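PDB 5Y3T: E3 ubiquitin-protein ligase RNF31 from Mus musculus, which catalyses ubiquitin transfer as an E3 ligase and, partnered with HOIL-1, probably assembles linear ubiquitin chains. Local coordinates for residues G10-L13 against V14-Q18; L43-L46 against R47-S51. All coordinates share one frame; numbering follows the deposited sequence.

Contact 1 of 2, residues G10-L13 against V14-Q18; sequences GLQL and VSMIQ
L13 and I17 stand one helical turn apart on helix 2-22 and lean together at their ends, CD1 of L13 lying 4.3 Å from CD1 of I17. The leucine gets there with CG anti to its backbone N (chi1 176°), and its CD1 branch is the one that meets the isoleucine. I17 places CG1 beside its own backbone N, where it also rests 3.4 Å from L13 O. That same oxygen takes the amide of I17, I17 N to L13 O 3.0 Å and almost straight at 169°, with a weak second bond from M16 N. On a neighbouring side of the helix Q12 and M16 cross obliquely: the glutamine chain bends at chi2 and brings Q12 OE1 to 4.1 Å from M16 SD, a loose contact. V14 CG2 lies beside G10 O, at 3.3 Å, while V14 N is bonded to that oxygen in the carbonyl plane. S15 N bonds to L11 O, and S15 CB sits against the backbone O of Q12.

L13, M16 and I17 go on to pack against helix 27-37, whereas L11 and V14 each meet an aromatic side chain of another protein chain. These i to i+4 contacts belong to an amphipathic alpha-helix in the UBA region of HOIP, here serving both the internal core and a protein-protein interface.

Contact 2 of 2, residues L43-L46 against R47-S51; sequences LQWL and RSELS
The indole of W45 is covered on one face by the aliphatic part of E49, one turn further on in the helix. E49 CB sits 3.4 Å from the centroid of the five-membered ring of W45 and 15° off its normal, a CH-pi contact, and E49 CG reaches 3.4 Å from W45 NE1. With chi1 at -171°, W45 holds CG anti to its backbone N, which sends the ring forward along the helix so that E49 CB comes over one face of it. E49 then bends at chi2, turning its carboxylate out of the stack, and its OE2 accepts the hydroxyl of S48 through the anti lone pair, S48 OG to E49 OE2 2.7 Å. The six-membered side of the indole extends to L50, where W45 CZ3 lies 4.1 Å from L50 CD1. The other branch of L50 lies side by side with L46, L46 CD2 to L50 CD2 3.9 Å. The guanidinium of R47 lies back along the helix, one face over L43 O and Q44 CG at its edge, Q44 CG to R47 NH1 3.9 Å. Backbone bonds join R47 to L43, S48 to Q44 and E49 to W45; that from L50 N to L46 O is weak.

With an alanine here instead of W45, E49 CB and L50 CD1 would probably lose their aromatic neighbour and a gap would open beside Y36 and W80, which the indole also touches. Within the UBA domain pair this is a helix-packing site: W45 bears on helices 27-37 and 73-82 and L50 on W80, with E49 one turn and L50 five residues beyond the tryptophan.

In the fold
Contact 1 lies on helix 2-22 and contact 2 on helix 42-64, so they follow in series along the chain, with helix 27-37 between them in sequence. Their centres are 19 Å apart and their nearest atoms about 6 Å, so they do not touch directly. Helix 27-37 links them, since both contacts send side chains onto it. Both sit on the same side of the chain's centre, within the UBA domain pair of HOIP. Helix 27-37 thus packs against helix 2-22 and helix 42-64 alike; beyond that shared neighbour, contact 1 bears on a partner protein chain, whereas contact 2 bears on helix 73-82 of its own chain.

Contact 1 of 2, residues G10-L13 against V14-Q18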
# COMPACT_ATOMS: atom_id res chain seq x y z
N GLY B 10 -2.17 14.78 22.73
CA GLY B 10 -2.74 14.84 21.41
C GLY B 10 -2.77 16.22 20.81
O GLY B 10 -2.35 16.39 19.68
N LEU B 11 -3.31 17.18 21.56
CA LEU B 11 -3.33 18.57 21.15
C LEU B 11 -1.93 19.11 20.83
O LEU B 11 -1.74 19.82 19.84
CB LEU B 11 -3.97 19.44 22.22
CG LEU B 11 -5.40 19.80 21.90
CD1 LEU B 11 -6.18 20.09 23.18
CD2 LEU B 11 -5.43 20.96 20.91
N GLN B 12 -0.97 18.75 21.68
CA GLN B 12 0.38 19.23 21.51
C GLN B 12 0.86 18.76 20.13
O GLN B 12 1.49 19.53 19.41
CB GLN B 12 1.31 18.72 22.63
CG GLN B 12 2.45 19.68 23.01
CD GLN B 12 3.52 19.86 21.91
OE1 GLN B 12 4.26 18.93 21.60
NE2 GLN B 12 3.61 21.08 21.34
N LEU B 13 0.58 17.51 19.77
CA LEU B 13 1.06 17.02 18.48
C LEU B 13 0.20 17.56 17.33
O LEU B 13 0.72 17.93 16.28
CB LEU B 13 1.11 15.50 18.49
CG LEU B 13 1.51 14.78 17.19
CD1 LEU B 13 2.84 15.29 16.68
CD2 LEU B 13 1.55 13.27 17.39
N VAL B 14 -1.12 17.63 17.50
CA VAL B 14 -1.96 18.21 16.45
C VAL B 14 -1.43 19.61 16.07
O VAL B 14 -1.44 19.99 14.93
CB VAL B 14 -3.44 18.28 16.86
CG1 VAL B 14 -4.21 19.18 15.91
CG2 VAL B 14 -4.05 16.88 16.87
N SER B 15 -0.98 20.36 17.06
CA SER B 15 -0.45 21.70 16.87
C SER B 15 0.70 21.74 15.88
O SER B 15 0.73 22.57 15.00
CB SER B 15 -0.00 22.27 18.22
OG SER B 15 0.76 23.41 18.02
N MET B 16 1.62 20.82 16.02
CA MET B 16 2.77 20.79 15.10
C MET B 16 2.40 20.28 13.75
O MET B 16 2.97 20.73 12.76
CB MET B 16 3.90 19.93 15.67
CG MET B 16 4.92 20.75 16.43
SD MET B 16 5.56 19.84 17.81
CE MET B 16 6.96 20.93 18.15
N ILE B 17 1.45 19.33 13.71
CA ILE B 17 0.91 18.85 12.44
C ILE B 17 0.31 20.04 11.68
O ILE B 17 0.49 20.17 10.48
CB ILE B 17 -0.22 17.77 12.65
CG1 ILE B 17 0.31 16.45 13.23
CG2 ILE B 17 -1.02 17.52 11.38
CD1 ILE B 17 1.57 15.94 12.60
N GLN B 18 -0.42 20.88 12.42
CA GLN B 18 -1.14 22.03 11.88
C GLN B 18 -0.16 23.02 11.26
O GLN B 18 -0.30 23.32 10.08
CB GLN B 18 -1.97 22.67 13.00
CG GLN B 18 -2.86 23.81 12.58
CD GLN B 18 -3.89 24.14 13.63
OE1 GLN B 18 -3.57 24.70 14.67
NE2 GLN B 18 -5.15 23.81 13.36

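Contact 2 of 2, residues L43-L46 against R47-S51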
# COMPACT_ATOMS: atom_id res chain seq x y z
N LEU B 43 9.90 21.74 11.17
CA LEU B 43 10.05 22.29 9.82
C LEU B 43 11.48 22.57 9.49
O LEU B 43 11.95 22.19 8.42
CB LEU B 43 9.22 23.57 9.64
CG LEU B 43 7.70 23.35 9.73
CD1 LEU B 43 6.98 24.68 9.66
CD2 LEU B 43 7.22 22.40 8.62
N GLN B 44 12.19 23.19 10.42
CA GLN B 44 13.61 23.48 10.23
C GLN B 44 14.39 22.21 10.00
O GLN B 44 15.11 22.12 9.02
CB GLN B 44 14.21 24.25 11.40
CG GLN B 44 13.89 25.75 11.35
CD GLN B 44 14.51 26.49 12.52
OE1 GLN B 44 15.70 26.35 12.79
NE2 GLN B 44 13.69 27.25 13.25
N TRP B 45 14.20 21.21 10.87
CA TRP B 45 14.88 19.93 10.73
C TRP B 45 14.67 19.30 9.38
O TRP B 45 15.62 18.80 8.79
CB TRP B 45 14.52 18.94 11.86
CG TRP B 45 15.38 17.69 11.86
CD1 TRP B 45 16.53 17.48 12.57
CD2 TRP B 45 15.13 16.47 11.12
NE1 TRP B 45 17.02 16.21 12.31
CE2 TRP B 45 16.18 15.57 11.44
CE3 TRP B 45 14.13 16.06 10.22
CZ2 TRP B 45 16.25 14.30 10.88
CZ3 TRP B 45 14.20 14.79 9.67
CH2 TRP B 45 15.26 13.92 10.00
N LEU B 46 13.43 19.30 8.89
CA LEU B 46 13.13 18.71 7.59
C LEU B 46 13.89 19.40 6.47
O LEU B 46 14.54 18.71 5.71
CB LEU B 46 11.62 18.72 7.28
CG LEU B 46 10.79 17.71 8.08
CD1 LEU B 46 9.32 18.08 8.07
CD2 LEU B 46 10.97 16.29 7.58
N ARG B 47 13.80 20.74 6.37
CA ARG B 47 14.64 21.54 5.39
C ARG B 47 16.14 21.25 5.40
O ARG B 47 16.75 21.10 4.38
CB ARG B 47 14.55 23.06 5.63
CG ARG B 47 13.51 23.77 4.79
CD ARG B 47 13.44 25.27 5.08
NE ARG B 47 12.06 25.66 5.46
CZ ARG B 47 11.61 25.88 6.70
NH1 ARG B 47 12.41 25.80 7.78
NH2 ARG B 47 10.33 26.21 6.88
N SER B 48 16.73 21.17 6.58
CA SER B 48 18.18 21.09 6.71
C SER B 48 18.77 19.65 6.86
O SER B 48 19.86 19.40 6.36
CB SER B 48 18.63 22.01 7.86
OG SER B 48 18.87 21.30 9.05
N GLU B 49 18.05 18.74 7.51
CA GLU B 49 18.58 17.41 7.86
C GLU B 49 18.06 16.21 7.08
O GLU B 49 18.77 15.20 7.00
CB GLU B 49 18.36 17.13 9.35
CG GLU B 49 19.05 18.11 10.27
CD GLU B 49 20.51 18.32 9.86
OE1 GLU B 49 21.31 17.33 9.90
OE2 GLU B 49 20.82 19.46 9.43
N LEU B 50 16.85 16.30 6.50
CA LEU B 50 16.16 15.14 5.94
C LEU B 50 16.98 14.41 4.87
O LEU B 50 17.18 13.18 4.94
CB LEU B 50 14.80 15.51 5.35
CG LEU B 50 13.94 14.34 4.82
CD1 LEU B 50 13.74 13.24 5.86
CD2 LEU B 50 12.60 14.89 4.30
N SER B 51 17.47 15.17 3.90
CA SER B 51 18.22 14.62 2.78
C SER B 51 19.44 13.82 3.20
O SER B 51 19.85 12.93 2.46
CB SER B 51 18.64 15.72 1.80
OG SER B 51 19.77 16.40 2.32